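Purine nucleoside phosphorylase (Schistosoma mansoni, PDB 5KO5) probably catalyses the reversible phosphorolysis of purine nucleosides to the free base and ribose 1-phosphate, and also binds cytosine. Local coordinates at residues C33-G38 / K261-A266; T116-G121 / L242-S247. All coordinates share one frame; numbering follows the deposited sequence. Where two conformers were deposited one is given.

Contact 1. Residues C33-G38 / K261-A266; sequences CGSGLG and KVLAVA. With EDO (1,2-ethanediol), chain C.
The glycine-rich loop that follows strand 29-32 packs against the start of helix 259-283, with Ser35, Gly36 and Leu37 meeting Leu263 and Ala266. Gly34 to Leu37 form a type II beta turn, closed by a hydrogen bond of 2.9 Å from Leu37 N to Gly34 O. Gly36 takes the third position with a positive phi of 76°, a conformation that favours glycine, and its bare CA faces the helix 4.2 Å from Ala266 CB. A CB on this residue would point at the helix and run into the Ala266 methyl.

That methyl group is the focus of the packing. Ser35 O comes to 3.6 Å from Ala266 CB, and Leu37 approaches the same carbon with its CD2 branch at 3.8 Å. The first bond of the Leu37 side chain does not point at the helix, but its end comes nearer; the side chain also packs on Thr116, Leu118 and Leu242 of the central sheet. One turn earlier on the helix, Leu263 brings CD2 to 4.1 Å from Ser35 CB. The Ser35 hydroxyl has two conformers, so its own contact with Leu263 is less certain.

The amide of Ser35 serves a different partner: its N donates to O2 of an ethanediol at 3.3 Å. In related trimeric phosphorylases the equivalent loop lines the phosphate site, and the diol may lie in that region here.

No hydrogen bond joins the two segments. Their fit depends on van der Waals contact round the Ala266 methyl and the CD2 branch of Leu263, and the Ser35 amide, taking no part in it, bonds the diol instead.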
ATOM      1  N   CYS A  33      14.959 -20.302   1.701  1.00 21.22           N
ATOM      2  CA  CYS A  33      15.354 -20.332   3.103  1.00 19.75           C
ATOM      3  C   CYS A  33      15.523 -18.920   3.639  1.00 22.22           C
ATOM      4  O   CYS A  33      15.985 -18.017   2.927  1.00 23.91           O
ATOM      5  CB  CYS A  33      16.663 -21.102   3.276  1.00 23.10           C
ATOM      6  SG  CYS A  33      16.578 -22.795   2.669  1.00 29.95           S
ATOM      7  N   GLY A  34      15.154 -18.733   4.904  1.00 19.67           N
ATOM      8  CA  GLY A  34      15.341 -17.448   5.543  1.00 20.13           C
ATOM      9  C   GLY A  34      16.804 -17.158   5.829  1.00 21.21           C
ATOM     10  O   GLY A  34      17.679 -18.021   5.736  1.00 23.60           O
ATOM     11  N   SER A  35      17.075 -15.900   6.175  1.00 26.24           N
ATOM     12  CA  SER A  35      18.444 -15.474   6.431  0.54 31.25           C
ATOM     13  C   SER A  35      19.021 -16.243   7.611  1.00 26.26           C
ATOM     14  O   SER A  35      18.379 -16.366   8.660  1.00 24.94           O
ATOM     15  CB  SER A  35      18.471 -13.974   6.717  0.54 38.75           C
ATOM     16  OG  SER A  35      17.495 -13.631   7.687  0.54 37.73           O
ATOM     17  N   GLY A  36      20.229 -16.767   7.431  1.00 25.00           N
ATOM     18  CA  GLY A  36      20.853 -17.593   8.438  1.00 26.39           C
ATOM     19  C   GLY A  36      20.300 -18.997   8.536  1.00 25.69           C
ATOM     20  O   GLY A  36      20.775 -19.773   9.377  1.00 27.09           O
ATOM     21  N   LEU A  37      19.328 -19.352   7.700  1.00 23.88           N
ATOM     22  CA  LEU A  37      18.673 -20.656   7.736  1.00 23.32           C
ATOM     23  C   LEU A  37      18.934 -21.443   6.458  1.00 23.07           C
ATOM     24  O   LEU A  37      18.127 -22.287   6.063  1.00 25.38           O
ATOM     25  CB  LEU A  37      17.169 -20.499   7.951  1.00 21.70           C
ATOM     26  CG  LEU A  37      16.764 -19.636   9.140  1.00 22.42           C
ATOM     27  CD1 LEU A  37      15.246 -19.537   9.204  1.00 23.68           C
ATOM     28  CD2 LEU A  37      17.330 -20.222  10.420  1.00 26.19           C
ATOM     29  N   GLY A  38      20.051 -21.177   5.794  1.00 24.06           N
ATOM     30  CA  GLY A  38      20.304 -21.751   4.491  1.00 23.91           C
ATOM     31  C   GLY A  38      21.245 -22.932   4.478  1.00 26.47           C
ATOM     32  O   GLY A  38      21.625 -23.380   3.390  1.00 31.01           O
ATOM     33  N   LYS A 261      20.621  -9.325  16.375  1.00 19.26           N
ATOM     34  CA  LYS A 261      19.905 -10.186  17.310  1.00 21.04           C
ATOM     35  C   LYS A 261      19.060 -11.206  16.569  1.00 19.69           C
ATOM     36  O   LYS A 261      18.981 -12.374  16.975  1.00 20.84           O
ATOM     37  CB  LYS A 261      19.045  -9.347  18.261  1.00 23.57           C
ATOM     38  CG  LYS A 261      19.871  -8.521  19.231  1.00 23.47           C
ATOM     39  CD  LYS A 261      19.062  -8.063  20.437  1.00 32.42           C
ATOM     40  CE  LYS A 261      18.175  -6.877  20.106  1.00 34.27           C
ATOM     41  NZ  LYS A 261      17.444  -6.393  21.314  1.00 34.74           N
ATOM     42  N   VAL A 262      18.442 -10.790  15.463  1.00 18.01           N
ATOM     43  CA  VAL A 262      17.661 -11.719  14.650  1.00 18.43           C
ATOM     44  C   VAL A 262      18.543 -12.858  14.162  1.00 16.91           C
ATOM     45  O   VAL A 262      18.194 -14.035  14.296  1.00 19.19           O
ATOM     46  CB  VAL A 262      16.997 -10.971  13.480  1.00 20.11           C
ATOM     47  CG1 VAL A 262      16.387 -11.957  12.473  1.00 20.75           C
ATOM     48  CG2 VAL A 262      15.931 -10.011  14.001  1.00 22.58           C
ATOM     49  N   LEU A 263      19.706 -12.521  13.600  1.00 17.39           N
ATOM     50  CA  LEU A 263      20.586 -13.544  13.053  1.00 20.41           C
ATOM     51  C   LEU A 263      21.118 -14.471  14.136  1.00 17.57           C
ATOM     52  O   LEU A 263      21.409 -15.640  13.860  1.00 19.20           O
ATOM     53  CB  LEU A 263      21.742 -12.903  12.285  1.00 19.51           C
ATOM     54  CG  LEU A 263      21.371 -12.270  10.945  1.00 21.01           C
ATOM     55  CD1 LEU A 263      22.599 -11.660  10.288  1.00 26.07           C
ATOM     56  CD2 LEU A 263      20.719 -13.309  10.033  1.00 27.36           C
ATOM     57  N   ALA A 264      21.277 -13.970  15.371  1.00 18.28           N
ATOM     58  CA  ALA A 264      21.723 -14.839  16.458  1.00 18.17           C
ATOM     59  C   ALA A 264      20.662 -15.874  16.805  1.00 17.35           C
ATOM     60  O   ALA A 264      20.994 -17.012  17.160  1.00 18.26           O
ATOM     61  CB  ALA A 264      22.094 -14.004  17.685  1.00 19.17           C
ATOM     62  N   VAL A 265      19.381 -15.502  16.720  1.00 17.27           N
ATOM     63  CA  VAL A 265      18.323 -16.493  16.912  1.00 18.90           C
ATOM     64  C   VAL A 265      18.347 -17.518  15.785  1.00 18.07           C
ATOM     65  O   VAL A 265      18.208 -18.724  16.024  1.00 18.72           O
ATOM     66  CB  VAL A 265      16.948 -15.813  17.061  1.00 19.21           C
ATOM     67  CG1 VAL A 265      15.859 -16.867  17.220  1.00 19.14           C
ATOM     68  CG2 VAL A 265      16.959 -14.890  18.265  1.00 19.29           C
ATOM     69  N   ALA A 266      18.526 -17.061  14.542  1.00 17.83           N
ATOM     70  CA  ALA A 266      18.664 -17.989  13.420  1.00 19.63           C
ATOM     71  C   ALA A 266      19.790 -18.987  13.663  1.00 17.32           C
ATOM     72  O   ALA A 266      19.623 -20.194  13.456  1.00 20.70           O
ATOM     73  CB  ALA A 266      18.893 -17.216  12.119  1.00 19.81           C
TER
HETATM   74  C1  EDO C 302      12.338 -12.977   6.062  1.00 24.41           C
HETATM   75  O1  EDO C 302      12.119 -11.678   5.499  1.00 35.32           O
HETATM   76  C2  EDO C 302      13.600 -13.610   5.518  1.00 25.01           C
HETATM   77  O2  EDO C 302      14.165 -14.424   6.543  1.00 24.14           O

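Contact 2. Residues T116-G121 / L242-S247; sequences TNLAGG and LIANNS. With CYT (6-aminopyrimidin-2(1H)-one), chain B; EDO (1,2-ethanediol), chain C.
Leu118 and Leu242 lie side by side on neighbouring parallel strands, their side chains pointing the same way and CD1 of Leu118 3.6 Å from CD2 of Leu242. Ala244 CB adds to this apolar patch at 4.1 Å from Leu118 CD1, and Val262 of helix 259-283 packs over both Leu118 and Ala244. On the opposite face of the sheet, Ile243 lays CG2 against the backbone of Gly121, 3.8 Å from its N.

Beneath the side chains, Ala119 is bonded through both its backbone N and its O, the N donating to Leu242 O and the O accepting from Ala244 N. The pairing then slips by one residue: Gly121 N bonds to Asn245 O at 2.8 Å, and Gly121 O receives Ser247 N as helix 247-252 begins.

Beside this slip Asn245 meets the ligand: its CG lies between the backbone N and the carbonyl carbon (chi1 67°), and OD1 accepts a hydrogen bond from cytosine N4 at 2.9 Å. Its ND2 reaches Ser247 OG at 3.0 Å and also bonds Asp250, while Ser247 OG pairs with Glu203, another partner of the cytosine. Gly120 N lies 3.3 Å from cytosine C4, and a side chain on Gly120 would clash with cytosine N4.

Asn245 and Glu203 thus both bond the base, consistent with the asparagine-glutamate base site of trimeric purine nucleoside phosphorylases.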
ATOM      1  N   THR A 116      11.161 -20.936   4.624  1.00 16.44           N
ATOM      2  CA  THR A 116      11.368 -20.472   5.990  1.00 15.50           C
ATOM      3  C   THR A 116      11.658 -18.977   5.975  1.00 15.18           C
ATOM      4  O   THR A 116      12.087 -18.416   4.966  1.00 17.91           O
ATOM      5  CB  THR A 116      12.511 -21.218   6.709  1.00 16.29           C
ATOM      6  OG1 THR A 116      13.743 -21.026   5.992  1.00 18.00           O
ATOM      7  CG2 THR A 116      12.205 -22.709   6.811  1.00 19.18           C
ATOM      8  N   ASN A 117      11.393 -18.328   7.108  1.00 14.49           N
ATOM      9  CA  ASN A 117      11.685 -16.912   7.254  1.00 13.66           C
ATOM     10  C   ASN A 117      11.938 -16.614   8.726  1.00 14.84           C
ATOM     11  O   ASN A 117      11.658 -17.436   9.602  1.00 15.53           O
ATOM     12  CB  ASN A 117      10.567 -16.025   6.668  1.00 14.20           C
ATOM     13  CG  ASN A 117       9.239 -16.166   7.398  1.00 16.60           C
ATOM     14  OD1 ASN A 117       9.141 -15.918   8.600  1.00 15.05           O
ATOM     15  ND2 ASN A 117       8.200 -16.539   6.661  1.00 17.48           N
ATOM     16  N   LEU A 118      12.499 -15.436   8.983  1.00 15.99           N
ATOM     17  CA  LEU A 118      12.610 -14.888  10.330  1.00 15.46           C
ATOM     18  C   LEU A 118      11.528 -13.832  10.492  1.00 16.34           C
ATOM     19  O   LEU A 118      11.285 -13.036   9.578  1.00 16.53           O
ATOM     20  CB  LEU A 118      13.987 -14.251  10.555  1.00 20.97           C
ATOM     21  CG  LEU A 118      15.127 -15.092  11.140  1.00 30.74           C
ATOM     22  CD1 LEU A 118      14.805 -15.579  12.548  1.00 32.70           C
ATOM     23  CD2 LEU A 118      15.462 -16.252  10.249  1.00 30.08           C
ATOM     24  N   ALA A 119      10.853 -13.836  11.639  1.00 15.11           N
ATOM     25  CA  ALA A 119       9.709 -12.950  11.801  1.00 13.47           C
ATOM     26  C   ALA A 119       9.627 -12.426  13.228  1.00 13.12           C
ATOM     27  O   ALA A 119      10.214 -12.989  14.153  1.00 15.66           O
ATOM     28  CB  ALA A 119       8.401 -13.682  11.457  1.00 15.88           C
ATOM     29  N   GLY A 120       8.889 -11.330  13.399  1.00 13.26           N
ATOM     30  CA  GLY A 120       8.542 -10.848  14.720  1.00 15.36           C
ATOM     31  C   GLY A 120       7.272 -11.506  15.240  1.00 13.54           C
ATOM     32  O   GLY A 120       6.291 -11.651  14.508  1.00 15.23           O
ATOM     33  N   GLY A 121       7.299 -11.888  16.512  1.00 16.37           N
ATOM     34  CA  GLY A 121       6.109 -12.440  17.141  1.00 17.57           C
ATOM     35  C   GLY A 121       5.191 -11.337  17.650  1.00 17.28           C
ATOM     36  O   GLY A 121       5.642 -10.388  18.300  1.00 17.10           O
ATOM     37  N   LEU A 242      10.529 -18.555  11.918  1.00 14.46           N
ATOM     38  CA  LEU A 242      11.284 -18.613  13.161  1.00 17.13           C
ATOM     39  C   LEU A 242      11.129 -17.265  13.854  1.00 16.76           C
ATOM     40  O   LEU A 242      11.425 -16.226  13.262  1.00 14.53           O
ATOM     41  CB  LEU A 242      12.756 -18.900  12.872  1.00 16.31           C
ATOM     42  CG  LEU A 242      13.723 -18.794  14.058  1.00 16.11           C
ATOM     43  CD1 LEU A 242      13.348 -19.760  15.175  1.00 17.75           C
ATOM     44  CD2 LEU A 242      15.134 -19.059  13.579  1.00 21.51           C
ATOM     45  N   ILE A 243      10.649 -17.282  15.094  1.00 15.67           N
ATOM     46  CA  ILE A 243      10.360 -16.052  15.826  1.00 16.61           C
ATOM     47  C   ILE A 243      11.666 -15.494  16.384  1.00 13.63           C
ATOM     48  O   ILE A 243      12.308 -16.113  17.239  1.00 15.52           O
ATOM     49  CB  ILE A 243       9.330 -16.291  16.939  1.00 15.94           C
ATOM     50  CG1 ILE A 243       8.030 -16.875  16.352  1.00 17.50           C
ATOM     51  CG2 ILE A 243       9.101 -15.014  17.728  1.00 18.44           C
ATOM     52  CD1 ILE A 243       7.413 -16.019  15.238  1.00 17.52           C
ATOM     53  N   ALA A 244      12.066 -14.316  15.901  1.00 13.30           N
ATOM     54  CA  ALA A 244      13.301 -13.700  16.384  1.00 14.10           C
ATOM     55  C   ALA A 244      13.112 -13.012  17.733  1.00 16.01           C
ATOM     56  O   ALA A 244      14.052 -12.940  18.527  1.00 17.62           O
ATOM     57  CB  ALA A 244      13.820 -12.690  15.358  1.00 16.67           C
ATOM     58  N   ASN A 245      11.912 -12.513  18.003  1.00 16.07           N
ATOM     59  CA  ASN A 245      11.640 -11.689  19.170  1.00 15.88           C
ATOM     60  C   ASN A 245      10.134 -11.561  19.249  1.00 17.13           C
ATOM     61  O   ASN A 245       9.435 -11.783  18.261  1.00 17.39           O
ATOM     62  CB  ASN A 245      12.250 -10.292  18.998  1.00 14.44           C
ATOM     63  CG  ASN A 245      11.570  -9.502  17.900  1.00 15.19           C
ATOM     64  OD1 ASN A 245      11.659  -9.866  16.723  1.00 16.73           O
ATOM     65  ND2 ASN A 245      10.857  -8.440  18.273  1.00 15.48           N
ATOM     66  N   ASN A 246       9.632 -11.196  20.419  1.00 16.18           N
ATOM     67  CA  ASN A 246       8.229 -10.827  20.538  1.00 15.54           C
ATOM     68  C   ASN A 246       8.151  -9.310  20.537  1.00 16.17           C
ATOM     69  O   ASN A 246       8.568  -8.655  21.502  1.00 15.57           O
ATOM     70  CB  ASN A 246       7.573 -11.407  21.785  1.00 17.50           C
ATOM     71  CG  ASN A 246       6.089 -11.202  21.762  1.00 17.77           C
ATOM     72  OD1 ASN A 246       5.627 -10.072  21.839  1.00 18.10           O
ATOM     73  ND2 ASN A 246       5.329 -12.282  21.579  1.00 18.91           N
ATOM     74  N   SER A 247       7.616  -8.755  19.452  1.00 14.75           N
ATOM     75  CA  SER A 247       7.635  -7.308  19.287  1.00 14.72           C
ATOM     76  C   SER A 247       6.691  -6.603  20.245  1.00 14.49           C
ATOM     77  O   SER A 247       6.922  -5.440  20.584  1.00 14.95           O
ATOM     78  CB  SER A 247       7.328  -6.936  17.838  1.00 15.72           C
ATOM     79  OG  SER A 247       8.273  -7.553  16.979  1.00 17.32           O
TER
HETATM   80  N3  CYT B 301      10.512  -8.431  12.073  1.00 13.97           N
HETATM   81  C4  CYT B 301      11.165  -8.966  13.105  1.00 12.98           C
HETATM   82  N1  CYT B 301      11.735  -9.843  10.604  1.00 18.03           N
HETATM   83  C2  CYT B 301      10.782  -8.838  10.806  1.00 14.17           C
HETATM   84  O2  CYT B 301      10.219  -8.324   9.834  1.00 13.76           O
HETATM   85  N4  CYT B 301      10.864  -8.515  14.327  1.00 16.54           N
HETATM   86  C5  CYT B 301      12.134 -10.000  12.920  1.00 17.36           C
HETATM   87  C6  CYT B 301      12.387 -10.396  11.665  1.00 18.76           C
HETATM   88  C1  EDO C 302      12.338 -12.977   6.062  1.00 24.41           C
HETATM   89  O1  EDO C 302      12.119 -11.678   5.499  1.00 35.32           O
HETATM   90  C2  EDO C 302      13.600 -13.610   5.518  1.00 25.01           C
HETATM   91  O2  EDO C 302      14.165 -14.424   6.543  1.00 24.14           O

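Contact 2 is nested along the chain inside the long loop closed by contact 1, and their centres lie about 10 Å apart. Strand 112-121 links them: it pairs in parallel with strand 29-32, from which the loop of contact 1 emerges, and with strand 236-246. Helix 259-283 supplies one side of contact 1 and packs, through Val262, on Leu118 and Ala244 of contact 2. The contacts also touch directly, with Gly34 N 2.9 Å from Thr116 OG1, a probable hydrogen bond, and Leu37 CD1 3.5 Å from Leu118 CD2. One ethanediol bonds to the amides of Ser35 and Leu118. Adjoining strand ends of one sheet thus carry a glycine-rich loop and a base pocket next to each other.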